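Local coordinates for guanine deaminase (Escherichia coli, PDB 6OHB), which catalyses the zinc-dependent hydrolytic deamination of guanine to xanthine and ammonia, the single step of guanine degradation to xanthine, at residues 82-94 with 105-119. Residues are numbered along the deposited sequence; the frame is centred on the assembly and turned at random.
With ZN (zinc ion), chain E.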
loop_
_atom_site.group_PDB
_atom_site.type_symbol
_atom_site.label_atom_id
_atom_site.label_comp_id
_atom_site.label_asym_id
_atom_site.label_seq_id
_atom_site.Cartn_x
_atom_site.Cartn_y
_atom_site.Cartn_z
ATOM N N HIS A 82 17.617 -4.700 2.419
ATOM C CA HIS A 82 17.766 -5.393 1.134
ATOM C C HIS A 82 17.110 -4.550 0.048
ATOM O O HIS A 82 15.886 -4.387 0.046
ATOM C CB HIS A 82 17.163 -6.799 1.174
ATOM C CG HIS A 82 17.268 -7.541 -0.125
ATOM N ND1 HIS A 82 18.460 -8.036 -0.608
ATOM C CD2 HIS A 82 16.328 -7.863 -1.045
ATOM C CE1 HIS A 82 18.249 -8.637 -1.766
ATOM N NE2 HIS A 82 16.963 -8.547 -2.053
ATOM N N ILE A 83 17.918 -4.030 -0.869
ATOM C CA ILE A 83 17.415 -3.221 -1.971
ATOM C C ILE A 83 18.374 -3.381 -3.145
ATOM O O ILE A 83 19.588 -3.503 -2.956
ATOM C CB ILE A 83 17.232 -1.748 -1.535
ATOM C CG1 ILE A 83 16.661 -0.904 -2.677
ATOM C CG2 ILE A 83 18.535 -1.166 -0.986
ATOM C CD1 ILE A 83 16.243 0.492 -2.251
ATOM N N HIS A 84 17.820 -3.421 -4.356
ATOM C CA HIS A 84 18.588 -3.600 -5.587
ATOM C C HIS A 84 18.741 -2.235 -6.269
ATOM O O HIS A 84 17.752 -1.648 -6.720
ATOM C CB HIS A 84 17.908 -4.619 -6.513
ATOM C CG HIS A 84 17.826 -6.024 -5.971
ATOM N ND1 HIS A 84 18.633 -7.048 -6.425
ATOM C CD2 HIS A 84 16.983 -6.590 -5.075
ATOM C CE1 HIS A 84 18.318 -8.170 -5.805
ATOM N NE2 HIS A 84 17.327 -7.917 -4.974
ATOM N N TYR A 85 19.977 -1.721 -6.319
ATOM C CA TYR A 85 20.250 -0.445 -6.986
ATOM C C TYR A 85 19.853 -0.404 -8.464
ATOM O O TYR A 85 19.188 0.565 -8.871
ATOM C CB TYR A 85 21.731 -0.088 -6.773
ATOM C CG TYR A 85 22.459 0.592 -7.922
ATOM C CD1 TYR A 85 22.079 1.854 -8.379
ATOM C CD2 TYR A 85 23.557 -0.016 -8.525
ATOM C CE1 TYR A 85 22.752 2.473 -9.419
ATOM C CE2 TYR A 85 24.241 0.600 -9.565
ATOM C CZ TYR A 85 23.835 1.841 -10.006
ATOM O OH TYR A 85 24.514 2.452 -11.042
ATOM N N PRO A 86 20.234 -1.375 -9.325
ATOM C CA PRO A 86 19.972 -1.211 -10.764
ATOM C C PRO A 86 18.605 -1.709 -11.215
ATOM O O PRO A 86 18.506 -2.395 -12.238
ATOM C CB PRO A 86 21.092 -2.035 -11.405
ATOM C CG PRO A 86 21.273 -3.169 -10.456
ATOM C CD PRO A 86 21.024 -2.597 -9.065
ATOM N N GLN A 87 17.543 -1.387 -10.472
ATOM C CA GLN A 87 16.227 -1.930 -10.790
ATOM C C GLN A 87 15.091 -0.935 -10.588
ATOM O O GLN A 87 13.922 -1.345 -10.616
ATOM C CB GLN A 87 15.956 -3.181 -9.949
ATOM C CG GLN A 87 16.765 -4.400 -10.357
ATOM C CD GLN A 87 16.446 -5.609 -9.509
ATOM O OE1 GLN A 87 15.501 -5.591 -8.718
ATOM N NE2 GLN A 87 17.224 -6.672 -9.674
ATOM N N SER A 88 15.389 0.353 -10.391
ATOM C CA SER A 88 14.340 1.317 -10.075
ATOM C C SER A 88 13.312 1.429 -11.198
ATOM O O SER A 88 12.116 1.601 -10.936
ATOM C CB SER A 88 14.962 2.684 -9.782
ATOM O OG SER A 88 15.845 2.622 -8.675
ATOM N N GLU A 89 13.750 1.319 -12.451
ATOM C CA GLU A 89 12.877 1.529 -13.600
ATOM C C GLU A 89 12.090 0.287 -14.005
ATOM O O GLU A 89 11.249 0.376 -14.906
ATOM C CB GLU A 89 13.696 2.030 -14.798
ATOM C CG GLU A 89 14.673 1.011 -15.365
ATOM C CD GLU A 89 16.066 1.129 -14.769
ATOM O OE1 GLU A 89 16.183 1.318 -13.537
ATOM O OE2 GLU A 89 17.048 1.033 -15.537
ATOM N N MET A 90 12.321 -0.850 -13.353
ATOM C CA MET A 90 11.740 -2.114 -13.793
ATOM C C MET A 90 10.217 -2.073 -13.756
ATOM O O MET A 90 9.613 -1.816 -12.710
ATOM C CB MET A 90 12.259 -3.255 -12.919
ATOM C CG MET A 90 12.419 -4.571 -13.661
ATOM S SD MET A 90 12.474 -6.000 -12.564
ATOM C CE MET A 90 13.499 -5.377 -11.257
ATOM N N VAL A 91 9.599 -2.338 -14.903
ATOM C CA VAL A 91 8.154 -2.487 -15.021
ATOM C C VAL A 91 7.877 -3.930 -15.418
ATOM O O VAL A 91 8.337 -4.391 -16.470
ATOM C CB VAL A 91 7.560 -1.509 -16.045
ATOM C CG1 VAL A 91 6.050 -1.722 -16.175
ATOM C CG2 VAL A 91 7.877 -0.075 -15.656
ATOM N N GLY A 92 7.140 -4.645 -14.578
ATOM C CA GLY A 92 6.842 -6.042 -14.815
ATOM C C GLY A 92 5.424 -6.265 -15.304
ATOM O O GLY A 92 4.520 -5.487 -15.014
ATOM N N ALA A 93 5.241 -7.341 -16.064
ATOM C CA ALA A 93 3.897 -7.785 -16.393
ATOM C C ALA A 93 3.189 -8.273 -15.128
ATOM O O ALA A 93 3.798 -8.461 -14.070
ATOM C CB ALA A 93 3.935 -8.886 -17.454
ATOM N N TYR A 94 1.882 -8.476 -15.243
ATOM C CA TYR A 94 1.096 -8.900 -14.097
ATOM C C TYR A 94 1.195 -10.407 -13.897
ATOM O O TYR A 94 1.242 -11.176 -14.862
ATOM C CB TYR A 94 -0.369 -8.491 -14.273
ATOM N N HIS A 105 12.318 -9.715 -16.680
ATOM C CA HIS A 105 12.392 -8.304 -16.328
ATOM C C HIS A 105 13.698 -7.943 -15.639
ATOM O O HIS A 105 14.332 -6.947 -16.009
ATOM C CB HIS A 105 11.202 -7.926 -15.430
ATOM C CG HIS A 105 9.868 -8.216 -16.044
ATOM N ND1 HIS A 105 8.950 -9.065 -15.465
ATOM C CD2 HIS A 105 9.296 -7.766 -17.186
ATOM C CE1 HIS A 105 7.872 -9.131 -16.224
ATOM N NE2 HIS A 105 8.055 -8.351 -17.274
ATOM N N THR A 106 14.134 -8.746 -14.665
ATOM C CA THR A 106 15.268 -8.372 -13.826
ATOM C C THR A 106 16.558 -8.270 -14.636
ATOM O O THR A 106 17.247 -7.241 -14.597
ATOM C CB THR A 106 15.428 -9.394 -12.700
ATOM O OG1 THR A 106 14.298 -9.318 -11.821
ATOM C CG2 THR A 106 16.702 -9.132 -11.910
ATOM N N PHE A 107 16.896 -9.331 -15.383
ATOM C CA PHE A 107 18.167 -9.348 -16.110
ATOM C C PHE A 107 18.228 -8.322 -17.237
ATOM O O PHE A 107 19.262 -7.644 -17.364
ATOM C CB PHE A 107 18.456 -10.760 -16.625
ATOM C CG PHE A 107 18.596 -11.789 -15.541
ATOM C CD1 PHE A 107 18.982 -11.425 -14.261
ATOM C CD2 PHE A 107 18.348 -13.125 -15.805
ATOM C CE1 PHE A 107 19.110 -12.374 -13.263
ATOM C CE2 PHE A 107 18.477 -14.078 -14.813
ATOM C CZ PHE A 107 18.858 -13.702 -13.540
ATOM N N PRO A 108 17.212 -8.176 -18.104
ATOM C CA PRO A 108 17.304 -7.113 -19.124
ATOM C C PRO A 108 17.379 -5.724 -18.519
ATOM O O PRO A 108 18.071 -4.853 -19.058
ATOM C CB PRO A 108 16.025 -7.307 -19.956
ATOM C CG PRO A 108 15.588 -8.702 -19.684
ATOM C CD PRO A 108 15.977 -8.967 -18.260
ATOM N N THR A 109 16.684 -5.498 -17.404
ATOM C CA THR A 109 16.796 -4.217 -16.713
ATOM C C THR A 109 18.228 -3.981 -16.249
ATOM O O THR A 109 18.801 -2.911 -16.485
ATOM C CB THR A 109 15.827 -4.166 -15.533
ATOM O OG1 THR A 109 14.484 -4.310 -16.013
ATOM C CG2 THR A 109 15.957 -2.842 -14.793
ATOM N N GLU A 110 18.831 -4.978 -15.592
ATOM C CA GLU A 110 20.184 -4.789 -15.079
ATOM C C GLU A 110 21.226 -4.734 -16.189
ATOM O O GLU A 110 22.334 -4.239 -15.951
ATOM C CB GLU A 110 20.552 -5.918 -14.113
ATOM C CG GLU A 110 19.675 -6.030 -12.880
ATOM C CD GLU A 110 20.237 -7.011 -11.871
ATOM O OE1 GLU A 110 21.255 -7.670 -12.183
ATOM O OE2 GLU A 110 19.654 -7.141 -10.774
ATOM N N ARG A 111 20.896 -5.227 -17.391
ATOM C CA ARG A 111 21.829 -5.157 -18.515
ATOM C C ARG A 111 22.147 -3.721 -18.912
ATOM O O ARG A 111 23.266 -3.433 -19.354
ATOM C CB ARG A 111 21.267 -5.919 -19.716
ATOM N N ARG A 112 21.193 -2.805 -18.743
ATOM C CA ARG A 112 21.380 -1.421 -19.165
ATOM C C ARG A 112 22.441 -0.694 -18.350
ATOM O O ARG A 112 22.843 0.409 -18.734
ATOM C CB ARG A 112 20.041 -0.684 -19.080
ATOM C CG ARG A 112 18.872 -1.552 -19.538
ATOM C CD ARG A 112 17.503 -1.046 -19.090
ATOM N NE ARG A 112 17.281 0.376 -19.336
ATOM C CZ ARG A 112 16.077 0.915 -19.523
ATOM N NH1 ARG A 112 15.947 2.219 -19.735
ATOM N NH2 ARG A 112 15.000 0.142 -19.494
ATOM N N TYR A 113 22.907 -1.285 -17.253
ATOM C CA TYR A 113 23.868 -0.656 -16.358
ATOM C C TYR A 113 25.320 -0.960 -16.721
ATOM O O TYR A 113 26.218 -0.663 -15.926
ATOM C CB TYR A 113 23.564 -1.064 -14.912
ATOM C CG TYR A 113 22.299 -0.404 -14.397
ATOM C CD1 TYR A 113 21.047 -0.908 -14.723
ATOM C CD2 TYR A 113 22.360 0.744 -13.620
ATOM C CE1 TYR A 113 19.893 -0.298 -14.275
ATOM C CE2 TYR A 113 21.210 1.358 -13.166
ATOM C CZ TYR A 113 19.980 0.835 -13.497
ATOM O OH TYR A 113 18.832 1.447 -13.045
ATOM N N GLU A 114 25.569 -1.564 -17.889
ATOM C CA GLU A 114 26.932 -1.652 -18.410
ATOM C C GLU A 114 27.453 -0.284 -18.837
ATOM O O GLU A 114 28.661 -0.030 -18.777
ATOM C CB GLU A 114 26.985 -2.639 -19.580
ATOM N N ASP A 115 26.557 0.589 -19.295
ATOM C CA ASP A 115 26.894 1.971 -19.615
ATOM C C ASP A 115 27.210 2.739 -18.333
ATOM O O ASP A 115 26.432 2.701 -17.376
ATOM C CB ASP A 115 25.715 2.610 -20.354
ATOM C CG ASP A 115 25.980 4.048 -20.784
ATOM O OD1 ASP A 115 25.055 4.649 -21.378
ATOM O OD2 ASP A 115 27.086 4.580 -20.549
ATOM N N LEU A 116 28.368 3.401 -18.279
ATOM C CA LEU A 116 28.686 4.066 -17.021
ATOM C C LEU A 116 28.075 5.456 -16.904
ATOM O O LEU A 116 27.848 5.918 -15.781
ATOM C CB LEU A 116 30.191 4.024 -16.754
ATOM C CG LEU A 116 30.712 4.825 -15.561
ATOM C CD1 LEU A 116 31.689 4.025 -14.738
ATOM C CD2 LEU A 116 31.501 5.943 -16.250
ATOM N N GLU A 117 27.733 6.116 -18.011
ATOM C CA GLU A 117 26.981 7.359 -17.851
ATOM C C GLU A 117 25.587 7.070 -17.301
ATOM O O GLU A 117 25.109 7.757 -16.384
ATOM C CB GLU A 117 26.900 8.119 -19.172
ATOM N N TYR A 118 24.936 6.025 -17.824
ATOM C CA TYR A 118 23.639 5.616 -17.298
ATOM C C TYR A 118 23.755 5.152 -15.852
ATOM O O TYR A 118 22.881 5.446 -15.027
ATOM C CB TYR A 118 23.031 4.520 -18.176
ATOM C CG TYR A 118 21.601 4.152 -17.812
ATOM C CD1 TYR A 118 20.549 5.019 -18.079
ATOM C CD2 TYR A 118 21.305 2.938 -17.202
ATOM C CE1 TYR A 118 19.240 4.689 -17.746
ATOM C CE2 TYR A 118 20.000 2.598 -16.865
ATOM C CZ TYR A 118 18.974 3.478 -17.141
ATOM O OH TYR A 118 17.680 3.147 -16.809
ATOM N N ALA A 119 24.823 4.419 -15.525
ATOM C CA ALA A 119 25.012 3.979 -14.148
ATOM C C ALA A 119 25.183 5.166 -13.208
ATOM O O ALA A 119 24.636 5.165 -12.102
ATOM C CB ALA A 119 26.208 3.032 -14.048
HETATM ZN ZN ZN E . 16.230 -9.003 -3.867
HETATM O O HOH W 1 20.534 -6.407 -8.208
#
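Glu89 and Tyr113 meet where the loop after the HxH strand of this amidohydrolase TIM barrel, whose His82 and His84 bind the zinc ion, packs against helix 98-111, the 3-10 turn that follows it and the start of helix 116-132. The buried carboxylate is shared between two phenols: Tyr113 OH donates to the syn lone pair of Glu89 OE1 at 2.7 Å, while Tyr118 OH donates to Glu89 OE2 from above the carboxylate plane. CG of Glu89 sits between its backbone N and carbonyl carbon (chi1 67°), and the bend at chi2 then turns the acid toward both hydroxyls. Tyrosine suits its place doubly: its OH binds the acid, and its ring face takes a CH-pi contact from Pro86 CB, 3.4 Å from the Tyr113 centroid. The ring edge also makes a T-shaped pair with the face of Tyr85. With an alanine at Tyr113, Glu89 OE1 would probably lose its donor, and Pro86 the ring it rests on. Farther along, Gly92 CA makes a CH-pi contact 3.5 Å from the His105 ring centroid, the flat ring and the side-chain-free glycine allowing this close approach. Nearer the metal, Glu110, salt-bridged to Arg209, a probable substrate-binding residue, accepts from Gln87 NE2 through the anti lone pair of OE2 (2.7 Å), and a water links that same oxygen to His84 ND1.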